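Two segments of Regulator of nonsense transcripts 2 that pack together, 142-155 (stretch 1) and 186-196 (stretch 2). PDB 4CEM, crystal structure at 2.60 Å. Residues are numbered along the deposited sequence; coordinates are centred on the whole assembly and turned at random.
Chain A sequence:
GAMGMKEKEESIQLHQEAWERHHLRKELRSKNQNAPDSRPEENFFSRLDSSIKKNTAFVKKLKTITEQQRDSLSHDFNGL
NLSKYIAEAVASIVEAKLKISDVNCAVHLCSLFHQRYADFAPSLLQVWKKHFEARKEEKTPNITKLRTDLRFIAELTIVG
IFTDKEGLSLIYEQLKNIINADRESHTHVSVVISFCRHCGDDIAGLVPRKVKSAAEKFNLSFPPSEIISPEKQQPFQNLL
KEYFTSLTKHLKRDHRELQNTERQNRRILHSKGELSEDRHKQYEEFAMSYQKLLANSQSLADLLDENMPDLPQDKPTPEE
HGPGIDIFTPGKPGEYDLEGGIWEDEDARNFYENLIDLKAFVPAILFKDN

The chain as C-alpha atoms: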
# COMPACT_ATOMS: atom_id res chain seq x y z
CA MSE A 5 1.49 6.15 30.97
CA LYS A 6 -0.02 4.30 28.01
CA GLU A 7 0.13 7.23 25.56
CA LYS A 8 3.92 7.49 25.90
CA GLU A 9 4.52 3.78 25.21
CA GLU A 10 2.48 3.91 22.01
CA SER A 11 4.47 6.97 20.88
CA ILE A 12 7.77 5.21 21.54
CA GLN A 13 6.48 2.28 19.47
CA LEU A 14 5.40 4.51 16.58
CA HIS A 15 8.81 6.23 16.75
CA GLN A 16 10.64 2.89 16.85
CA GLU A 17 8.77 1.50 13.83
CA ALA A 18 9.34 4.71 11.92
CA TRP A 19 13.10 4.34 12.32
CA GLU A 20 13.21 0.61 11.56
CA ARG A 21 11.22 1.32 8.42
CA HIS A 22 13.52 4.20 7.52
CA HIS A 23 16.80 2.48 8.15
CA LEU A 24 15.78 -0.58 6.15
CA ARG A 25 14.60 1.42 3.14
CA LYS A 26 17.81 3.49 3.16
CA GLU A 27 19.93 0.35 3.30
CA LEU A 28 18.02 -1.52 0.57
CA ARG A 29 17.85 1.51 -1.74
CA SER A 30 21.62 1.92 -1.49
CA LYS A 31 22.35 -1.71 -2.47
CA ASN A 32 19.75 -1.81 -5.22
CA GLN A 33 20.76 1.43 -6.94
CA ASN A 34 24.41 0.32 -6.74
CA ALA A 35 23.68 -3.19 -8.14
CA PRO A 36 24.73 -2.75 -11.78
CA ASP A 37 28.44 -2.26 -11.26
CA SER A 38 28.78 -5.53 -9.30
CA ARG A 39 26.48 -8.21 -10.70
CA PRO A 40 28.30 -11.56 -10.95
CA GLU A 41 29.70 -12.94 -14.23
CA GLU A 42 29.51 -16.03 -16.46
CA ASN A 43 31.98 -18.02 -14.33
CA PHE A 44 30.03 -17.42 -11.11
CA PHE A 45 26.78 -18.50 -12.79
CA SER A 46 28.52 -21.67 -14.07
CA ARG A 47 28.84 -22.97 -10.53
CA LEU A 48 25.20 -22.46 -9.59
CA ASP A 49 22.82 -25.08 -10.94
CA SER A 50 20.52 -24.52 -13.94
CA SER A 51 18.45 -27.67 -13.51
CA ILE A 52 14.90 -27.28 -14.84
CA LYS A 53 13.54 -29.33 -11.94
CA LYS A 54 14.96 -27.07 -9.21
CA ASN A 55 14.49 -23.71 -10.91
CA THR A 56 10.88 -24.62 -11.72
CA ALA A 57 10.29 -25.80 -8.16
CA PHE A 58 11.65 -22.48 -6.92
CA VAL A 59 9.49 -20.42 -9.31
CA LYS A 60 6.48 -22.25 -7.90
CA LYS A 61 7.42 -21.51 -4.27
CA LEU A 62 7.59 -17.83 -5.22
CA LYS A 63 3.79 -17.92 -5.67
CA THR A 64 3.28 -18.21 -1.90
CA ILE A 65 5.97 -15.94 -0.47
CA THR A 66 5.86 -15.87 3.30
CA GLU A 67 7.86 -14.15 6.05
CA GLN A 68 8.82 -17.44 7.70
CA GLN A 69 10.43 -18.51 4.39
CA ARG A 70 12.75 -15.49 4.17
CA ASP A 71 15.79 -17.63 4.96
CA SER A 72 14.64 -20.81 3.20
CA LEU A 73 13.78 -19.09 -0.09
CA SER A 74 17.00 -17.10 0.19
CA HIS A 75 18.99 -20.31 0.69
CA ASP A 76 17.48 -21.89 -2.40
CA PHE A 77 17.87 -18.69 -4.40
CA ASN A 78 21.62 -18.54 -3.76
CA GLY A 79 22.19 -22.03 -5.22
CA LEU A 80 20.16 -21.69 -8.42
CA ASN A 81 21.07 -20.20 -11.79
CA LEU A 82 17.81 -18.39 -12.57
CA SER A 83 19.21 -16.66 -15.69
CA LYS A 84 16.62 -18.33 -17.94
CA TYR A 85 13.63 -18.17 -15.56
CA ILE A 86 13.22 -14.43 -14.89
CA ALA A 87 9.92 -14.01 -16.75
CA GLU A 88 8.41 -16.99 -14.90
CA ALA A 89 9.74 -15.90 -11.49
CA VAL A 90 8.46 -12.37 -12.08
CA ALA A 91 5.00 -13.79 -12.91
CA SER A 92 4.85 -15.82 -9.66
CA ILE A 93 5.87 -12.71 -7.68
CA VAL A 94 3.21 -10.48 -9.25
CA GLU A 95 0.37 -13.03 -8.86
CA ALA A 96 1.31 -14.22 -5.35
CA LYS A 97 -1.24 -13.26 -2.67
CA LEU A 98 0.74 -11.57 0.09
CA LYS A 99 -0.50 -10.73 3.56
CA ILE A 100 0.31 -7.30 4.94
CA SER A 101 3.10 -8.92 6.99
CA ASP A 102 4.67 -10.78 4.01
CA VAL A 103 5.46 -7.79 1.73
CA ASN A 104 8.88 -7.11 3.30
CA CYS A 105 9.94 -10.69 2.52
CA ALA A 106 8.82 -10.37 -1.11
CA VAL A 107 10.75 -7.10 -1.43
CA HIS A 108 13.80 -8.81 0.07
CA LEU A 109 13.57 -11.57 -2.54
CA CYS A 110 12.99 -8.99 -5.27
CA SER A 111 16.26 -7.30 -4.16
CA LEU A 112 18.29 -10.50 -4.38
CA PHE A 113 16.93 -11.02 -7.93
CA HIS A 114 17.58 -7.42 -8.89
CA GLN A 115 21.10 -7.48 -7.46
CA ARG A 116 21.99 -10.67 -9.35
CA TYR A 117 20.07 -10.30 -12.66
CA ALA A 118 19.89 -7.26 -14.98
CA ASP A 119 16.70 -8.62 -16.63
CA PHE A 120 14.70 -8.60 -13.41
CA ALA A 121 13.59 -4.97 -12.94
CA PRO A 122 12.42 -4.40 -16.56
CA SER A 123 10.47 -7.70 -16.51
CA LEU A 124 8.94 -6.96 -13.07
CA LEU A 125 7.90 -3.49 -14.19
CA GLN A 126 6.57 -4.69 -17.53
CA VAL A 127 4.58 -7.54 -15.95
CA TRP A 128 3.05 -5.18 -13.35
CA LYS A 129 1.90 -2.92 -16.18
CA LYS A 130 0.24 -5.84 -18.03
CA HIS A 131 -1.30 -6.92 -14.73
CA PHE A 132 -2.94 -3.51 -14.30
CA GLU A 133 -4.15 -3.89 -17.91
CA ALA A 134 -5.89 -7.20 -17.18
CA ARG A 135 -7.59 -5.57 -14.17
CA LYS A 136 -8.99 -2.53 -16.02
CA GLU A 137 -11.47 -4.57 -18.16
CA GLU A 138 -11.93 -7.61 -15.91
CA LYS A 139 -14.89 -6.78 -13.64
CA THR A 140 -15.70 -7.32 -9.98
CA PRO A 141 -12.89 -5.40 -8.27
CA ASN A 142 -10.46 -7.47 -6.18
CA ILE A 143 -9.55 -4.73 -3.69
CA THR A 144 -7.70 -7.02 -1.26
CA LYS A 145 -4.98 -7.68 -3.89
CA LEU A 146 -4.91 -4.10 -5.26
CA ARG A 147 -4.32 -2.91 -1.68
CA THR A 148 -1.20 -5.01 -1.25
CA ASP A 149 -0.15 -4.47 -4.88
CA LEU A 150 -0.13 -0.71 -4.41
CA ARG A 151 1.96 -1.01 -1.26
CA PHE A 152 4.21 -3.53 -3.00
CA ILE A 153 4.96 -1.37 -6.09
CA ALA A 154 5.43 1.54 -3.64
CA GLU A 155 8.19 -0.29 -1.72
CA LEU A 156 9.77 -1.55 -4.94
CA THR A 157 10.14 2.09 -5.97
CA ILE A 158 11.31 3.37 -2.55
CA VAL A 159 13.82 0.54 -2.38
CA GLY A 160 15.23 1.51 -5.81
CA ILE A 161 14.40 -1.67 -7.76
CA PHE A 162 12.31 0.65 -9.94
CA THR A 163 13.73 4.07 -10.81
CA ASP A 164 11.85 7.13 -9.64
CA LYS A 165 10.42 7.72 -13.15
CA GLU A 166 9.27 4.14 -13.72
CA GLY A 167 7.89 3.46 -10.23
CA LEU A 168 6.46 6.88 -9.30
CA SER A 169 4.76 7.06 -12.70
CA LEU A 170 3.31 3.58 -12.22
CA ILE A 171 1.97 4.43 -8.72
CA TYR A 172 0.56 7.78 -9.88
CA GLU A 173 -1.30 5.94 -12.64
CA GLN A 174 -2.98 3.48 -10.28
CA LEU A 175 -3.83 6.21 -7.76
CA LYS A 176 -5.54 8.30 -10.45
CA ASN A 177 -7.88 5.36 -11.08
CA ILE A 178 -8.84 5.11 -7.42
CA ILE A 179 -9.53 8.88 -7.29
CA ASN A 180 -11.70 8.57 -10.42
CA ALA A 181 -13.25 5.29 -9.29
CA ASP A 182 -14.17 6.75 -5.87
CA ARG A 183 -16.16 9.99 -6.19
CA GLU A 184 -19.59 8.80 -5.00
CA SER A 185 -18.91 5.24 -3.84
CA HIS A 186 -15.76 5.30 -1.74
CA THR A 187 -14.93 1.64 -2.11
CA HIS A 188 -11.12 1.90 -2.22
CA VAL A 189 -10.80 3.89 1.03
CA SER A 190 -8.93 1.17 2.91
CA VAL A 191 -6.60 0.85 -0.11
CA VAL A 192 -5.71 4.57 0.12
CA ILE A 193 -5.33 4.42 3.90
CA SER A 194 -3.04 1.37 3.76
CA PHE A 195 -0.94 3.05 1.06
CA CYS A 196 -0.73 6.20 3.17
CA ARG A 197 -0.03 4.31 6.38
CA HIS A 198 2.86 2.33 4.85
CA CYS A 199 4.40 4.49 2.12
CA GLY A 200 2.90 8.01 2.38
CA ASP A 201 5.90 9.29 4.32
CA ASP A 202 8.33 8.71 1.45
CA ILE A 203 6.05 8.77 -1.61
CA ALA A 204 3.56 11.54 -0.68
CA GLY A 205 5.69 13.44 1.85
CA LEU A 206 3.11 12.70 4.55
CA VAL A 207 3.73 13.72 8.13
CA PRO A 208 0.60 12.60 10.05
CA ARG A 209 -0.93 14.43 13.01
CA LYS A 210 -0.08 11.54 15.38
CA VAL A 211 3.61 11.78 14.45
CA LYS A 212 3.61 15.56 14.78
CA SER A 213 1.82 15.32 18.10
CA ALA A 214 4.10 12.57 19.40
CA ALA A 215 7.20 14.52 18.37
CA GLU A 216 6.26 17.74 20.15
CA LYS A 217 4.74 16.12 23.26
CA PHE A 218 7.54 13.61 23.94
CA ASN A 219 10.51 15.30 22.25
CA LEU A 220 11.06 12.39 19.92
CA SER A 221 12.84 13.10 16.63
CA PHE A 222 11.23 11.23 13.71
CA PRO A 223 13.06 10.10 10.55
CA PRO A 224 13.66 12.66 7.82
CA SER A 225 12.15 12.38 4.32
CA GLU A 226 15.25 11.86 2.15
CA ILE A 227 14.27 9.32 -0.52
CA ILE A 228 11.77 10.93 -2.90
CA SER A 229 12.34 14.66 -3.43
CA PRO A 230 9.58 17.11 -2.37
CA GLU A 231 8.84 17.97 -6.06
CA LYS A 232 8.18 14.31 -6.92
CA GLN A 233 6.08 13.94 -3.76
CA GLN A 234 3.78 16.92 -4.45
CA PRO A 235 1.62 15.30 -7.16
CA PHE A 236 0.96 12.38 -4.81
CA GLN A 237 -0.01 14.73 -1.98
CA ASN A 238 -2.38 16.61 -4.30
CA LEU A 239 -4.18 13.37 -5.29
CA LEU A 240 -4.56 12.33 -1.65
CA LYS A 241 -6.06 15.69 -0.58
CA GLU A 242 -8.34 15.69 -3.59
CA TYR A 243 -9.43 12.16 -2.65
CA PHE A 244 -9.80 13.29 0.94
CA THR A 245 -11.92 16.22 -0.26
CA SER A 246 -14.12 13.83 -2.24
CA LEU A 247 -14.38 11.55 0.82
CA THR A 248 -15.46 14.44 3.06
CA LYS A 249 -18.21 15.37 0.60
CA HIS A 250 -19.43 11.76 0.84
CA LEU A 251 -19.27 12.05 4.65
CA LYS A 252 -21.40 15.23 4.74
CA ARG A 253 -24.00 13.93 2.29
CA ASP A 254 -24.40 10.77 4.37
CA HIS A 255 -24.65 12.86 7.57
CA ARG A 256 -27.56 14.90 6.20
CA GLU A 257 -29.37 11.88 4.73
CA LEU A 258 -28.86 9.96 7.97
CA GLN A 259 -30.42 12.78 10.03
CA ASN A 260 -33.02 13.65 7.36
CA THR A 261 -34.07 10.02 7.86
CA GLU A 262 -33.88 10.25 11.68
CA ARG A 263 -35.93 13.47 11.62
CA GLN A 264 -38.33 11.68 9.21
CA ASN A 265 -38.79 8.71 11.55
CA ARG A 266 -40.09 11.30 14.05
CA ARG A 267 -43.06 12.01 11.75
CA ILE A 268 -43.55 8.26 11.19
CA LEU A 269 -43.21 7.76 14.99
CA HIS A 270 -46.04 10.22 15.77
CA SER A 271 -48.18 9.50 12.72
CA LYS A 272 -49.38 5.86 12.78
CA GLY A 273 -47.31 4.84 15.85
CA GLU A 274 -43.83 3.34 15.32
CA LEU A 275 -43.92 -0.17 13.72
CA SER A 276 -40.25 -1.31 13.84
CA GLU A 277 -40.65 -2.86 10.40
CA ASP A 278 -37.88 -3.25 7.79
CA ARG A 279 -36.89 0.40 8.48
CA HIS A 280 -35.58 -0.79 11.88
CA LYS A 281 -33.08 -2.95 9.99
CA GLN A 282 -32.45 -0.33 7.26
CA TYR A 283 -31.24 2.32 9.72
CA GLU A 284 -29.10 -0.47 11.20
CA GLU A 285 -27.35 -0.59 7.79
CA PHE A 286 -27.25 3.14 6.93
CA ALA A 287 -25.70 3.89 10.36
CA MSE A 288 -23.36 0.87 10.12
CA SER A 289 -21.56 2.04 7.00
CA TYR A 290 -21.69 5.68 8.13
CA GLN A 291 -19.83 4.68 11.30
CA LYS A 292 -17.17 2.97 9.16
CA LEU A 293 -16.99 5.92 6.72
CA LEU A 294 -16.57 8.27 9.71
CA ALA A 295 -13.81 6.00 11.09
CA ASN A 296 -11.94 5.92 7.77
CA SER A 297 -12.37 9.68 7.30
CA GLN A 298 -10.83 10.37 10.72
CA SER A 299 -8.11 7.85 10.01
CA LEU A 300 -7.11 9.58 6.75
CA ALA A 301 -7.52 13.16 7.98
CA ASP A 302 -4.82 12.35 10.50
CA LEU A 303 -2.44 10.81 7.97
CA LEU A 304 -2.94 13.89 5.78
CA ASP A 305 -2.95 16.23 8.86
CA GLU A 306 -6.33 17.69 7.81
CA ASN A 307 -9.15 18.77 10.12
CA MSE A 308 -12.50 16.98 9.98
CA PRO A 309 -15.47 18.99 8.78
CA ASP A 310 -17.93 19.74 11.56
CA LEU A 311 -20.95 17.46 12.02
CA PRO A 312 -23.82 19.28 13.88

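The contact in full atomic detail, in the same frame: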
# COMPACT_ATOMS: atom_id res chain seq x y z
N ASN A 142 -11.11 -6.73 -7.26
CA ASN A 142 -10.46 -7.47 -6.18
C ASN A 142 -9.57 -6.50 -5.38
O ASN A 142 -8.37 -6.39 -5.62
CB ASN A 142 -9.65 -8.64 -6.72
CG ASN A 142 -9.08 -9.53 -5.62
OD1 ASN A 142 -9.39 -9.36 -4.44
ND2 ASN A 142 -8.25 -10.47 -6.02
N ILE A 143 -10.20 -5.81 -4.44
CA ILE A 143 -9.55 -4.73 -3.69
C ILE A 143 -8.45 -5.24 -2.76
O ILE A 143 -7.41 -4.59 -2.61
CB ILE A 143 -10.61 -3.90 -2.90
CG1 ILE A 143 -11.31 -2.92 -3.85
CG2 ILE A 143 -9.97 -3.17 -1.73
CD1 ILE A 143 -12.28 -1.98 -3.18
N THR A 144 -8.67 -6.40 -2.16
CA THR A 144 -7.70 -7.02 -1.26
C THR A 144 -6.31 -7.11 -1.91
O THR A 144 -5.30 -6.77 -1.27
CB THR A 144 -8.16 -8.44 -0.84
OG1 THR A 144 -9.54 -8.39 -0.45
CG2 THR A 144 -7.32 -8.96 0.31
N LYS A 145 -6.25 -7.54 -3.16
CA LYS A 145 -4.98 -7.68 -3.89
C LYS A 145 -4.44 -6.31 -4.34
O LYS A 145 -3.24 -6.05 -4.20
CB LYS A 145 -5.15 -8.62 -5.08
CG LYS A 145 -3.92 -8.83 -5.96
CD LYS A 145 -2.79 -9.56 -5.25
CE LYS A 145 -1.83 -10.22 -6.23
NZ LYS A 145 -1.42 -9.34 -7.36
N LEU A 146 -5.31 -5.46 -4.88
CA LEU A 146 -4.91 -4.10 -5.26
C LEU A 146 -4.33 -3.33 -4.07
O LEU A 146 -3.42 -2.52 -4.24
CB LEU A 146 -6.08 -3.31 -5.87
CG LEU A 146 -5.81 -1.84 -6.23
CD1 LEU A 146 -4.76 -1.70 -7.33
CD2 LEU A 146 -7.10 -1.16 -6.63
N ARG A 147 -4.86 -3.56 -2.87
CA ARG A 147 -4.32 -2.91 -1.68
C ARG A 147 -2.85 -3.25 -1.51
O ARG A 147 -1.99 -2.36 -1.48
CB ARG A 147 -5.09 -3.30 -0.42
CG ARG A 147 -4.67 -2.49 0.79
CD ARG A 147 -5.63 -2.62 1.96
NE ARG A 147 -5.27 -3.77 2.79
CZ ARG A 147 -5.91 -4.93 2.83
NH1 ARG A 147 -7.00 -5.15 2.09
NH2 ARG A 147 -5.46 -5.89 3.63
N THR A 148 -2.56 -4.54 -1.42
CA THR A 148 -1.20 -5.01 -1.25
C THR A 148 -0.34 -4.62 -2.45
O THR A 148 0.77 -4.13 -2.29
CB THR A 148 -1.16 -6.53 -1.05
OG1 THR A 148 -2.10 -6.89 -0.03
CG2 THR A 148 0.23 -6.98 -0.61
N ASP A 149 -0.88 -4.81 -3.65
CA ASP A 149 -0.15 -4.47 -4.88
C ASP A 149 0.37 -3.05 -4.82
O ASP A 149 1.54 -2.79 -5.12
CB ASP A 149 -1.04 -4.63 -6.12
CG ASP A 149 -1.24 -6.08 -6.54
OD1 ASP A 149 -0.79 -6.99 -5.81
OD2 ASP A 149 -1.85 -6.30 -7.61
N LEU A 150 -0.51 -2.12 -4.45
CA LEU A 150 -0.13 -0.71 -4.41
C LEU A 150 1.00 -0.50 -3.41
O LEU A 150 1.98 0.18 -3.70
CB LEU A 150 -1.33 0.17 -4.07
CG LEU A 150 -1.12 1.66 -4.35
CD1 LEU A 150 -1.07 1.92 -5.85
CD2 LEU A 150 -2.21 2.50 -3.70
N ARG A 151 0.89 -1.10 -2.23
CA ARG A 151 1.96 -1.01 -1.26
C ARG A 151 3.24 -1.63 -1.81
O ARG A 151 4.33 -1.09 -1.63
CB ARG A 151 1.58 -1.71 0.04
CG ARG A 151 2.75 -1.81 1.02
CD ARG A 151 2.39 -2.65 2.22
NE ARG A 151 3.53 -2.82 3.10
CZ ARG A 151 3.51 -3.55 4.22
NH1 ARG A 151 2.40 -4.17 4.59
NH2 ARG A 151 4.60 -3.65 4.96
N PHE A 152 3.08 -2.78 -2.47
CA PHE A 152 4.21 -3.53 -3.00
C PHE A 152 4.96 -2.68 -4.04
O PHE A 152 6.15 -2.44 -3.88
CB PHE A 152 3.72 -4.85 -3.60
CG PHE A 152 4.80 -5.89 -3.86
CD1 PHE A 152 6.16 -5.62 -3.67
CD2 PHE A 152 4.44 -7.15 -4.33
CE1 PHE A 152 7.11 -6.59 -3.94
CE2 PHE A 152 5.40 -8.11 -4.60
CZ PHE A 152 6.73 -7.83 -4.40
N ILE A 153 4.27 -2.19 -5.07
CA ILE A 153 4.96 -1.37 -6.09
C ILE A 153 5.54 -0.09 -5.49
O ILE A 153 6.59 0.41 -5.96
CB ILE A 153 4.08 -1.05 -7.33
CG1 ILE A 153 2.90 -0.16 -6.97
CG2 ILE A 153 3.61 -2.33 -8.01
CD1 ILE A 153 2.09 0.25 -8.18
N ALA A 154 4.88 0.43 -4.44
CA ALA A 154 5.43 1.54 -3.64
C ALA A 154 6.79 1.20 -3.05
O ALA A 154 7.76 1.91 -3.30
CB ALA A 154 4.46 1.93 -2.54
N GLU A 155 6.89 0.10 -2.29
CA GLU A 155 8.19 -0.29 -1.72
C GLU A 155 9.23 -0.50 -2.81
O GLU A 155 10.35 -0.00 -2.70
CB GLU A 155 8.11 -1.57 -0.89
CG GLU A 155 7.63 -1.38 0.54
CD GLU A 155 8.48 -0.41 1.35
OE1 GLU A 155 9.70 -0.29 1.13
OE2 GLU A 155 7.91 0.22 2.24
N HIS A 186 -17.14 5.32 -2.19
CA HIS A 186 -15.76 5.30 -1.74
C HIS A 186 -15.40 3.91 -1.31
O HIS A 186 -15.36 3.61 -0.12
CB HIS A 186 -15.54 6.35 -0.67
CG HIS A 186 -15.48 7.75 -1.22
ND1 HIS A 186 -16.59 8.46 -1.51
CD2 HIS A 186 -14.40 8.54 -1.59
CE1 HIS A 186 -16.23 9.65 -2.01
NE2 HIS A 186 -14.89 9.70 -2.06
N THR A 187 -15.15 3.07 -2.31
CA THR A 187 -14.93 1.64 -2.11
C THR A 187 -13.46 1.28 -1.90
O THR A 187 -13.14 0.23 -1.34
CB THR A 187 -15.48 0.84 -3.31
OG1 THR A 187 -15.26 1.58 -4.52
CG2 THR A 187 -16.97 0.61 -3.16
N HIS A 188 -12.56 2.14 -2.35
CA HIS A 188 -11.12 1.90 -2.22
C HIS A 188 -10.50 2.61 -1.03
O HIS A 188 -9.28 2.73 -0.96
CB HIS A 188 -10.40 2.33 -3.51
CG HIS A 188 -10.88 1.63 -4.77
ND1 HIS A 188 -11.79 2.17 -5.60
CD2 HIS A 188 -10.52 0.40 -5.33
CE1 HIS A 188 -12.01 1.34 -6.63
NE2 HIS A 188 -11.24 0.25 -6.46
N VAL A 189 -11.31 3.06 -0.07
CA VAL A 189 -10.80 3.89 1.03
C VAL A 189 -9.68 3.20 1.78
O VAL A 189 -8.61 3.79 1.99
CB VAL A 189 -11.89 4.27 2.04
CG1 VAL A 189 -11.31 5.22 3.09
CG2 VAL A 189 -13.06 4.93 1.34
N SER A 190 -9.92 1.96 2.17
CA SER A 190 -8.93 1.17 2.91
C SER A 190 -7.65 0.95 2.09
O SER A 190 -6.57 0.78 2.66
CB SER A 190 -9.52 -0.19 3.30
OG SER A 190 -9.63 -1.03 2.16
N VAL A 191 -7.77 0.93 0.77
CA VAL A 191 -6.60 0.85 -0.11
C VAL A 191 -5.75 2.13 -0.02
O VAL A 191 -4.52 2.06 0.00
CB VAL A 191 -7.00 0.55 -1.57
CG1 VAL A 191 -5.85 0.79 -2.52
CG2 VAL A 191 -7.49 -0.89 -1.68
N VAL A 192 -6.42 3.29 0.03
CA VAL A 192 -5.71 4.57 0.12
C VAL A 192 -5.10 4.78 1.50
O VAL A 192 -4.02 5.34 1.64
CB VAL A 192 -6.64 5.75 -0.20
CG1 VAL A 192 -5.91 7.07 -0.04
CG2 VAL A 192 -7.19 5.62 -1.61
N ILE A 193 -5.81 4.31 2.53
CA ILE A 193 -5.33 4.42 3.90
C ILE A 193 -4.08 3.56 4.10
O ILE A 193 -3.06 4.04 4.61
CB ILE A 193 -6.42 4.04 4.90
CG1 ILE A 193 -7.54 5.08 4.85
CG2 ILE A 193 -5.85 3.94 6.30
CD1 ILE A 193 -8.85 4.61 5.44
N SER A 194 -4.17 2.30 3.68
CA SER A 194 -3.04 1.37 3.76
C SER A 194 -1.82 1.97 3.06
O SER A 194 -0.74 2.06 3.63
CB SER A 194 -3.39 0.01 3.14
OG SER A 194 -2.23 -0.77 2.89
N PHE A 195 -2.01 2.40 1.82
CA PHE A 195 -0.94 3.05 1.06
C PHE A 195 -0.32 4.22 1.83
O PHE A 195 0.90 4.36 1.88
CB PHE A 195 -1.48 3.56 -0.27
CG PHE A 195 -0.50 4.41 -1.02
CD1 PHE A 195 0.53 3.83 -1.74
CD2 PHE A 195 -0.61 5.79 -0.99
CE1 PHE A 195 1.43 4.62 -2.43
CE2 PHE A 195 0.29 6.58 -1.68
CZ PHE A 195 1.31 5.99 -2.40
N CYS A 196 -1.18 5.06 2.40
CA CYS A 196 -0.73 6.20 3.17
C CYS A 196 0.02 5.72 4.40
O CYS A 196 1.17 6.09 4.61
CB CYS A 196 -1.90 7.11 3.55
SG CYS A 196 -2.46 8.16 2.19

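Two helices, 143-155 and 189-196, lie side by side and run in nearly the same direction, their axes 23° apart and 9.0 Å distant at closest approach. No hydrogen bond crosses between them; most backbone hydrogen bonds within each helix follow the i to i+4 pattern, and the contact rests on shape and apolar packing.

Thr187 opens the contact with its backbone: Thr187 O lies 3.0 Å from Ile143 CD1, a tight approach of a methyl to a carbonyl. His188, at the N-cap position, points its CA-to-CB bond sideways, yet its ring comes nearer. His188 CD2 lies 3.7 Å from Ile143 CD1 and 4.0 Å from Leu146 CD2, so the imidazole carbon CD2 lies against aliphatic groups, while ND1 is hydrogen-bonded elsewhere in the structure.

Val189 points away. The small Ser190 points toward stretch 1 and leaves room for the arginine chain, with Arg147 CD 3.6 Å from Ser190 O. Val191 is the centre of the contact, where the backbones come close: Val191 CA is 4.7 Å from Arg147 CA. A compact, branched residue suits this narrow gap, since its two methyls reach different neighbours. Val191 CG2 touches Ile143 CG2 at 3.4 Å and Arg147 CB at 3.6 Å, whereas Val191 CG1 lies 4.2 Å from Leu150 CD2.

Val192 points away and Ile193 sideways, neither making contact. One turn beyond Ser190, Ser194 again presents a small side chain, with Ser194 OG 3.6 Å from Arg147 CG. Arginine suits this border because its methylene groups can pack against the neighbouring helix while its charged end extends beyond them.

Phe195 closes the interface with a larger side chain. Phe195 CD1 lies 3.6 Å from Leu150 CD2, and Phe195 CE1 lies 4.1 Å from Ala154 CB, where alanine's single methyl accommodates the broad ring.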